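PDB 5FCY: Red carotenoid protein (RCP) from Nostoc sp., which binds carotenoids, modelled here as beta-carotene, in an all-helical fold of the orange carotenoid protein N-terminal family, and probably serves in cyanobacterial photoprotection. Local coordinates for residues Glu69-Leu74 with Ala112-Phe117; Gln73-Leu78 with Leu100-Leu105. One frame throughout, in Å; residues are numbered along the deposited sequence.

Interaction 1: residues Glu69-Leu74 with Ala112-Phe117; sequences EQQLQL and ATIVPF. With BCR (beta-carotene), chain B.
Q71 and V115 show how a helix can hold an irregular chain segment by a single side-chain amide. Residues 69-74 form part of a helix, and residues 112-117 run past it without regular structure. Q71 points at them from the helix; its chi1 of -60° sets CG beside the backbone N, and the extended chain beyond takes the amide out to V115. OE1 then accepts the backbone N-H of V115, with 2.6 Å between V115 N and Q71 OE1; the donor lies almost in line with the carbonyl bond, at a C=O...N angle of 171°. The same oxygen is bordered by apolar atoms, CG2 of I114 at 3.5 Å from Q71 OE1 and CB of V115. In this buried setting the bond satisfies a backbone N-H in a loop without regular structure.

One residue on, L72 packs loosely against the valine, its CB 4.5 Å from CG1 of V115. Its methyls turn to the pigment, with CD2 of L72 3.3 Å from C32 of beta-carotene. F117, also of the pocket, brings CE1 obliquely to C33 on the same end ring.

Around this junction, helix 53-64 meets I114 through F60 and K64, M109 of helix 95-110 touches both I114 and F117, and W31 of helix 23-35 stacks on the F117 ring.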
loop_
_atom_site.group_PDB
_atom_site.type_symbol
_atom_site.label_atom_id
_atom_site.label_comp_id
_atom_site.label_asym_id
_atom_site.label_seq_id
_atom_site.Cartn_x
_atom_site.Cartn_y
_atom_site.Cartn_z
ATOM N N GLU A 69 -11.558 11.183 -5.632
ATOM C CA GLU A 69 -12.247 10.508 -4.537
ATOM C C GLU A 69 -12.255 9.000 -4.745
ATOM O O GLU A 69 -11.941 8.233 -3.826
ATOM C CB GLU A 69 -13.674 11.039 -4.402
ATOM C CG GLU A 69 -13.893 11.862 -3.145
ATOM C CD GLU A 69 -13.781 11.036 -1.883
ATOM O OE1 GLU A 69 -14.564 10.076 -1.725
ATOM O OE2 GLU A 69 -12.901 11.343 -1.052
ATOM N N GLN A 70 -12.612 8.554 -5.951
ATOM C CA GLN A 70 -12.637 7.123 -6.230
ATOM C C GLN A 70 -11.250 6.508 -6.118
ATOM O O GLN A 70 -11.117 5.347 -5.711
ATOM C CB GLN A 70 -13.226 6.879 -7.619
ATOM C CG GLN A 70 -14.686 7.272 -7.734
ATOM C CD GLN A 70 -15.088 7.591 -9.156
ATOM O OE1 GLN A 70 -15.301 8.750 -9.505
ATOM N NE2 GLN A 70 -15.196 6.560 -9.988
ATOM N N GLN A 71 -10.206 7.263 -6.475
ATOM C CA GLN A 71 -8.841 6.790 -6.270
ATOM C C GLN A 71 -8.621 6.384 -4.819
ATOM O O GLN A 71 -7.987 5.361 -4.538
ATOM C CB GLN A 71 -7.841 7.876 -6.671
ATOM C CG GLN A 71 -7.936 8.312 -8.124
ATOM C CD GLN A 71 -6.953 9.414 -8.468
ATOM O OE1 GLN A 71 -6.307 9.984 -7.588
ATOM N NE2 GLN A 71 -6.832 9.719 -9.756
ATOM N N LEU A 72 -9.141 7.178 -3.885
ATOM C CA LEU A 72 -9.010 6.849 -2.473
ATOM C C LEU A 72 -9.804 5.598 -2.126
ATOM O O LEU A 72 -9.311 4.712 -1.418
ATOM C CB LEU A 72 -9.480 8.023 -1.617
ATOM C CG LEU A 72 -9.677 7.671 -0.143
ATOM C CD1 LEU A 72 -8.385 7.108 0.416
ATOM C CD2 LEU A 72 -10.137 8.878 0.647
ATOM N N GLN A 73 -11.046 5.516 -2.600
ATOM C CA GLN A 73 -11.910 4.412 -2.205
ATOM C C GLN A 73 -11.370 3.075 -2.692
ATOM O O GLN A 73 -11.568 2.050 -2.029
ATOM C CB GLN A 73 -13.328 4.641 -2.729
ATOM C CG GLN A 73 -14.362 3.710 -2.122
ATOM C CD GLN A 73 -14.390 3.785 -0.607
ATOM O OE1 GLN A 73 -14.371 4.871 -0.028
ATOM N NE2 GLN A 73 -14.414 2.627 0.044
ATOM N N LEU A 74 -10.687 3.058 -3.839
ATOM C CA LEU A 74 -10.096 1.815 -4.321
ATOM C C LEU A 74 -9.045 1.298 -3.347
ATOM O O LEU A 74 -9.082 0.132 -2.938
ATOM C CB LEU A 74 -9.481 2.020 -5.704
ATOM C CG LEU A 74 -8.745 0.795 -6.258
ATOM C CD1 LEU A 74 -9.728 -0.308 -6.622
ATOM C CD2 LEU A 74 -7.893 1.178 -7.447
ATOM N N ALA A 112 1.412 14.347 -8.294
ATOM C CA ALA A 112 0.060 14.902 -8.274
ATOM C C ALA A 112 -0.899 14.167 -9.202
ATOM O O ALA A 112 -2.005 14.663 -9.458
ATOM C CB ALA A 112 0.067 16.396 -8.621
ATOM N N THR A 113 -0.515 12.997 -9.717
ATOM C CA THR A 113 -1.418 12.226 -10.565
ATOM C C THR A 113 -2.484 11.505 -9.747
ATOM O O THR A 113 -3.618 11.350 -10.213
ATOM C CB THR A 113 -0.630 11.211 -11.393
ATOM O OG1 THR A 113 0.534 11.839 -11.946
ATOM C CG2 THR A 113 -1.487 10.670 -12.522
ATOM N N ILE A 114 -2.139 11.058 -8.544
ATOM C CA ILE A 114 -3.073 10.393 -7.648
ATOM C C ILE A 114 -3.388 11.335 -6.497
ATOM O O ILE A 114 -2.546 12.142 -6.083
ATOM C CB ILE A 114 -2.499 9.056 -7.132
ATOM C CG1 ILE A 114 -2.042 8.186 -8.304
ATOM C CG2 ILE A 114 -3.525 8.315 -6.284
ATOM C CD1 ILE A 114 -3.129 7.874 -9.322
ATOM N N VAL A 115 -4.611 11.231 -5.985
ATOM C CA VAL A 115 -5.096 12.099 -4.912
ATOM C C VAL A 115 -3.978 12.288 -3.892
ATOM O O VAL A 115 -3.335 11.306 -3.494
ATOM C CB VAL A 115 -6.363 11.522 -4.260
ATOM C CG1 VAL A 115 -6.068 10.191 -3.560
ATOM C CG2 VAL A 115 -6.975 12.531 -3.290
ATOM N N PRO A 116 -3.697 13.514 -3.454
ATOM C CA PRO A 116 -2.509 13.745 -2.623
ATOM C C PRO A 116 -2.702 13.253 -1.197
ATOM O O PRO A 116 -3.794 12.877 -0.768
ATOM C CB PRO A 116 -2.337 15.265 -2.672
ATOM C CG PRO A 116 -3.718 15.783 -2.875
ATOM C CD PRO A 116 -4.424 14.767 -3.732
ATOM N N PHE A 117 -1.570 13.265 -0.439
ATOM C CA PHE A 117 -1.490 12.905 0.969
ATOM C C PHE A 117 -1.545 14.161 1.833
ATOM O O PHE A 117 -0.935 15.177 1.483
ATOM C CB PHE A 117 -0.189 12.149 1.246
ATOM C CG PHE A 117 -0.075 11.612 2.644
ATOM C CD1 PHE A 117 -0.506 10.333 2.943
ATOM C CD2 PHE A 117 0.478 12.379 3.656
ATOM C CE1 PHE A 117 -0.394 9.829 4.225
ATOM C CE2 PHE A 117 0.589 11.882 4.941
ATOM C CZ PHE A 117 0.150 10.607 5.225
HETATM C C1 BCR B . -6.606 10.322 3.061
HETATM C C2 BCR B . -6.908 11.271 4.218
HETATM C C3 BCR B . -6.971 10.590 5.581
HETATM C C4 BCR B . -5.997 9.423 5.671
HETATM C C5 BCR B . -4.944 9.539 4.597
HETATM C C6 BCR B . -5.339 9.529 3.325
HETATM C C7 BCR B . -4.642 8.825 2.199
HETATM C C8 BCR B . -3.521 8.078 2.282
HETATM C C9 BCR B . -2.922 7.420 1.081
HETATM C C10 BCR B . -1.764 6.724 1.221
HETATM C C11 BCR B . -1.063 6.018 0.133
HETATM C C33 BCR B . -3.522 9.723 5.007
HETATM C C31 BCR B . -6.502 11.169 1.794
HETATM C C32 BCR B . -7.761 9.342 2.948
HETATM C C34 BCR B . -3.634 7.564 -0.238
HETATM C C12 BCR B . 0.070 5.341 0.387
HETATM C C13 BCR B . 0.819 4.602 -0.663
HETATM C C14 BCR B . 1.962 3.949 -0.318
HETATM C C15 BCR B . 2.801 3.174 -1.244
HETATM C C16 BCR B . 3.929 2.571 -0.839
HETATM C C17 BCR B . 4.730 1.810 -1.810
HETATM C C18 BCR B . 5.881 1.175 -1.514
HETATM C C19 BCR B . 6.558 0.438 -2.615
HETATM C C20 BCR B . 7.662 -0.304 -2.458
HETATM C C21 BCR B . 8.248 -1.000 -3.613
HETATM C C22 BCR B . 9.375 -1.734 -3.533
HETATM C C23 BCR B . 9.885 -2.368 -4.782
HETATM C C24 BCR B . 11.050 -3.025 -4.849
HETATM C C25 BCR B . 11.581 -3.649 -6.096
HETATM C C26 BCR B . 10.983 -3.560 -7.285
HETATM C C27 BCR B . 10.578 -4.835 -7.988
HETATM C C28 BCR B . 11.493 -5.966 -7.536
HETATM C C29 BCR B . 12.893 -5.451 -7.220
HETATM C C30 BCR B . 12.876 -4.436 -6.077
HETATM C C35 BCR B . 0.257 4.605 -2.058
HETATM C C36 BCR B . 6.423 1.235 -0.113
HETATM C C37 BCR B . 10.062 -1.844 -2.200
HETATM C C38 BCR B . 10.796 -2.234 -7.980
HETATM C C39 BCR B . 14.021 -3.447 -6.238
HETATM C C40 BCR B . 13.054 -5.192 -4.766
#

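Interaction 2: residues Gln73-Leu78 with Leu100-Leu105; sequences QLQRDL and LFWYLL. With BCR (beta-carotene), chain B.
Q75 and W102 meet obliquely, amide and indole planes 60° apart, in a buried contact where two helix segments run roughly antiparallel, at 150°. The segment axes stay 13.0 Å apart, a separation that long side chains must bridge. On one side Q75, extended beyond CG, reaches CZ3 of the indole: its OE1 lies 3.4 Å from CZ3 of W102, and its CB sits near CH2. L105 slides past Q75 in the opposite direction, bringing CD1 close to the amide, while the same methyl rests 3.6 Å above the indole plane, offset toward the rim.

L78 supplies the other half of the interface. It meets F101 tip to tip, L78 CD1 lying 3.7 Å from CE2 of the phenyl ring. That methyl also touches CZ2 of W102 as the two side chains run past each other in opposite senses. A more distant neighbour, L74, presents CD2 at the edge of the F101 ring. The indole is thus met obliquely by Q75 and L78 of the facing helix, while F101 CD2 and L105 CD1 of its own helix lie over one face, both offset toward its rim.

Beta-carotene lies beside this packing. Its C35 methyl approaches the edge of the indole in plane, 3.8 Å from CE3 of W102, and C34 lies 3.7 Å from OE1 of Q75.

The indole NE1 is hydrogen-bonded to Y90 OH, and Q75 NE2 makes a weak bond back to the carbonyl of Q71. These two N-H groups are thus bonded away from the interface, whose own cohesion is van der Waals; a largely apolar wall of this kind is consistent with a hydrocarbon ligand, although Q75 also presents its amide to it.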
loop_
_atom_site.group_PDB
_atom_site.type_symbol
_atom_site.label_atom_id
_atom_site.label_comp_id
_atom_site.label_asym_id
_atom_site.label_seq_id
_atom_site.Cartn_x
_atom_site.Cartn_y
_atom_site.Cartn_z
ATOM N N GLN A 73 -11.046 5.516 -2.600
ATOM C CA GLN A 73 -11.910 4.412 -2.205
ATOM C C GLN A 73 -11.370 3.075 -2.692
ATOM O O GLN A 73 -11.568 2.050 -2.029
ATOM C CB GLN A 73 -13.328 4.641 -2.729
ATOM C CG GLN A 73 -14.362 3.710 -2.122
ATOM C CD GLN A 73 -14.390 3.785 -0.607
ATOM O OE1 GLN A 73 -14.371 4.871 -0.028
ATOM N NE2 GLN A 73 -14.414 2.627 0.044
ATOM N N LEU A 74 -10.687 3.058 -3.839
ATOM C CA LEU A 74 -10.096 1.815 -4.321
ATOM C C LEU A 74 -9.045 1.298 -3.347
ATOM O O LEU A 74 -9.082 0.132 -2.938
ATOM C CB LEU A 74 -9.481 2.020 -5.704
ATOM C CG LEU A 74 -8.745 0.795 -6.258
ATOM C CD1 LEU A 74 -9.728 -0.308 -6.622
ATOM C CD2 LEU A 74 -7.893 1.178 -7.447
ATOM N N GLN A 75 -8.087 2.152 -2.979
ATOM C CA GLN A 75 -7.024 1.722 -2.077
ATOM C C GLN A 75 -7.598 1.209 -0.763
ATOM O O GLN A 75 -7.152 0.184 -0.240
ATOM C CB GLN A 75 -6.050 2.874 -1.834
ATOM C CG GLN A 75 -5.424 3.418 -3.103
ATOM C CD GLN A 75 -4.497 4.587 -2.841
ATOM O OE1 GLN A 75 -3.464 4.444 -2.185
ATOM N NE2 GLN A 75 -4.866 5.757 -3.350
ATOM N N ARG A 76 -8.594 1.909 -0.218
ATOM C CA ARG A 76 -9.318 1.396 0.942
ATOM C C ARG A 76 -9.956 0.049 0.632
ATOM O O ARG A 76 -9.840 -0.903 1.412
ATOM C CB ARG A 76 -10.386 2.397 1.375
ATOM C CG ARG A 76 -9.859 3.760 1.771
ATOM C CD ARG A 76 -11.002 4.745 1.936
ATOM N NE ARG A 76 -10.675 5.831 2.853
ATOM C CZ ARG A 76 -11.520 6.798 3.192
ATOM N NH1 ARG A 76 -12.745 6.819 2.687
ATOM N NH2 ARG A 76 -11.141 7.748 4.034
ATOM N N ASP A 77 -10.648 -0.044 -0.508
ATOM C CA ASP A 77 -11.317 -1.284 -0.880
ATOM C C ASP A 77 -10.329 -2.430 -1.062
ATOM O O ASP A 77 -10.681 -3.592 -0.837
ATOM C CB ASP A 77 -12.126 -1.074 -2.160
ATOM C CG ASP A 77 -13.385 -0.254 -1.931
ATOM O OD1 ASP A 77 -13.883 -0.217 -0.785
ATOM O OD2 ASP A 77 -13.884 0.352 -2.902
ATOM N N LEU A 78 -9.092 -2.132 -1.469
ATOM C CA LEU A 78 -8.090 -3.186 -1.588
ATOM C C LEU A 78 -7.670 -3.697 -0.217
ATOM O O LEU A 78 -7.460 -4.902 -0.035
ATOM C CB LEU A 78 -6.873 -2.681 -2.365
ATOM C CG LEU A 78 -7.089 -2.270 -3.824
ATOM C CD1 LEU A 78 -5.760 -1.905 -4.463
ATOM C CD2 LEU A 78 -7.788 -3.358 -4.623
ATOM N N LEU A 100 4.562 -3.567 -7.145
ATOM C CA LEU A 100 4.875 -2.540 -8.134
ATOM C C LEU A 100 3.701 -1.590 -8.318
ATOM O O LEU A 100 3.887 -0.373 -8.438
ATOM C CB LEU A 100 5.246 -3.190 -9.467
ATOM C CG LEU A 100 6.500 -4.067 -9.473
ATOM C CD1 LEU A 100 6.574 -4.871 -10.759
ATOM C CD2 LEU A 100 7.747 -3.220 -9.302
ATOM N N PHE A 101 2.483 -2.130 -8.353
ATOM C CA PHE A 101 1.293 -1.289 -8.432
ATOM C C PHE A 101 1.255 -0.287 -7.286
ATOM O O PHE A 101 0.997 0.905 -7.495
ATOM C CB PHE A 101 0.041 -2.163 -8.422
ATOM C CG PHE A 101 -1.228 -1.400 -8.176
ATOM C CD1 PHE A 101 -1.796 -0.633 -9.179
ATOM C CD2 PHE A 101 -1.857 -1.454 -6.944
ATOM C CE1 PHE A 101 -2.965 0.069 -8.956
ATOM C CE2 PHE A 101 -3.026 -0.755 -6.715
ATOM C CZ PHE A 101 -3.581 0.008 -7.723
ATOM N N TRP A 102 1.507 -0.752 -6.063
ATOM C CA TRP A 102 1.493 0.155 -4.922
ATOM C C TRP A 102 2.621 1.176 -5.004
ATOM O O TRP A 102 2.487 2.284 -4.475
ATOM C CB TRP A 102 1.572 -0.639 -3.618
ATOM C CG TRP A 102 0.240 -1.139 -3.169
ATOM C CD1 TRP A 102 -0.248 -2.404 -3.299
ATOM C CD2 TRP A 102 -0.788 -0.376 -2.524
ATOM N NE1 TRP A 102 -1.516 -2.480 -2.771
ATOM C CE2 TRP A 102 -1.869 -1.248 -2.290
ATOM C CE3 TRP A 102 -0.896 0.958 -2.121
ATOM C CZ2 TRP A 102 -3.044 -0.829 -1.672
ATOM C CZ3 TRP A 102 -2.064 1.373 -1.505
ATOM C CH2 TRP A 102 -3.121 0.483 -1.287
ATOM N N TYR A 103 3.729 0.832 -5.662
ATOM C CA TYR A 103 4.793 1.808 -5.869
ATOM C C TYR A 103 4.349 2.907 -6.830
ATOM O O TYR A 103 4.523 4.097 -6.551
ATOM C CB TYR A 103 6.051 1.121 -6.399
ATOM C CG TYR A 103 7.181 2.089 -6.660
ATOM C CD1 TYR A 103 7.881 2.665 -5.610
ATOM C CD2 TYR A 103 7.538 2.435 -7.956
ATOM C CE1 TYR A 103 8.912 3.559 -5.841
ATOM C CE2 TYR A 103 8.569 3.326 -8.198
ATOM C CZ TYR A 103 9.252 3.885 -7.136
ATOM O OH TYR A 103 10.281 4.773 -7.367
ATOM N N LEU A 104 3.777 2.521 -7.975
ATOM C CA LEU A 104 3.319 3.509 -8.947
ATOM C C LEU A 104 2.260 4.429 -8.355
ATOM O O LEU A 104 2.135 5.582 -8.781
ATOM C CB LEU A 104 2.773 2.808 -10.190
ATOM C CG LEU A 104 3.739 1.866 -10.911
ATOM C CD1 LEU A 104 3.084 1.308 -12.159
ATOM C CD2 LEU A 104 5.044 2.567 -11.259
ATOM N N LEU A 105 1.479 3.939 -7.387
ATOM C CA LEU A 105 0.548 4.814 -6.684
ATOM C C LEU A 105 1.294 5.888 -5.908
ATOM O O LEU A 105 0.903 7.059 -5.922
ATOM C CB LEU A 105 -0.335 4.003 -5.737
ATOM C CG LEU A 105 -1.341 3.026 -6.344
ATOM C CD1 LEU A 105 -2.090 2.318 -5.228
ATOM C CD2 LEU A 105 -2.312 3.730 -7.277
HETATM C C1 BCR B . -6.606 10.322 3.061
HETATM C C2 BCR B . -6.908 11.271 4.218
HETATM C C3 BCR B . -6.971 10.590 5.581
HETATM C C4 BCR B . -5.997 9.423 5.671
HETATM C C5 BCR B . -4.944 9.539 4.597
HETATM C C6 BCR B . -5.339 9.529 3.325
HETATM C C7 BCR B . -4.642 8.825 2.199
HETATM C C8 BCR B . -3.521 8.078 2.282
HETATM C C9 BCR B . -2.922 7.420 1.081
HETATM C C10 BCR B . -1.764 6.724 1.221
HETATM C C11 BCR B . -1.063 6.018 0.133
HETATM C C33 BCR B . -3.522 9.723 5.007
HETATM C C31 BCR B . -6.502 11.169 1.794
HETATM C C32 BCR B . -7.761 9.342 2.948
HETATM C C34 BCR B . -3.634 7.564 -0.238
HETATM C C12 BCR B . 0.070 5.341 0.387
HETATM C C13 BCR B . 0.819 4.602 -0.663
HETATM C C14 BCR B . 1.962 3.949 -0.318
HETATM C C15 BCR B . 2.801 3.174 -1.244
HETATM C C16 BCR B . 3.929 2.571 -0.839
HETATM C C17 BCR B . 4.730 1.810 -1.810
HETATM C C18 BCR B . 5.881 1.175 -1.514
HETATM C C19 BCR B . 6.558 0.438 -2.615
HETATM C C20 BCR B . 7.662 -0.304 -2.458
HETATM C C21 BCR B . 8.248 -1.000 -3.613
HETATM C C22 BCR B . 9.375 -1.734 -3.533
HETATM C C23 BCR B . 9.885 -2.368 -4.782
HETATM C C24 BCR B . 11.050 -3.025 -4.849
HETATM C C25 BCR B . 11.581 -3.649 -6.096
HETATM C C26 BCR B . 10.983 -3.560 -7.285
HETATM C C27 BCR B . 10.578 -4.835 -7.988
HETATM C C28 BCR B . 11.493 -5.966 -7.536
HETATM C C29 BCR B . 12.893 -5.451 -7.220
HETATM C C30 BCR B . 12.876 -4.436 -6.077
HETATM C C35 BCR B . 0.257 4.605 -2.058
HETATM C C36 BCR B . 6.423 1.235 -0.113
HETATM C C37 BCR B . 10.062 -1.844 -2.200
HETATM C C38 BCR B . 10.796 -2.234 -7.980
HETATM C C39 BCR B . 14.021 -3.447 -6.238
HETATM C C40 BCR B . 13.054 -5.192 -4.766
#

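Read from the N terminus, both contacts start on helix 68-79, sharing Q73 and L74. The chain leaves that helix, passes through helix 85-91 and enters helix 95-110, where interaction 2 closes the shorter loop, with 21 intervening residues. It then continues to 112-117, and interaction 1 closes a longer loop, with 37 intervening residues. Because 73-78 and 100-105 both fall within the span from 69 to 117, interaction 2 is essentially nested in interaction 1, overlapping at the shared residues. Their centres are about 9 Å apart, and the two contacts touch through I114, which packs on L105 and Q75. Together they tie helix 68-79 to helix 95-110 and its following loop, alongside one carotenoid.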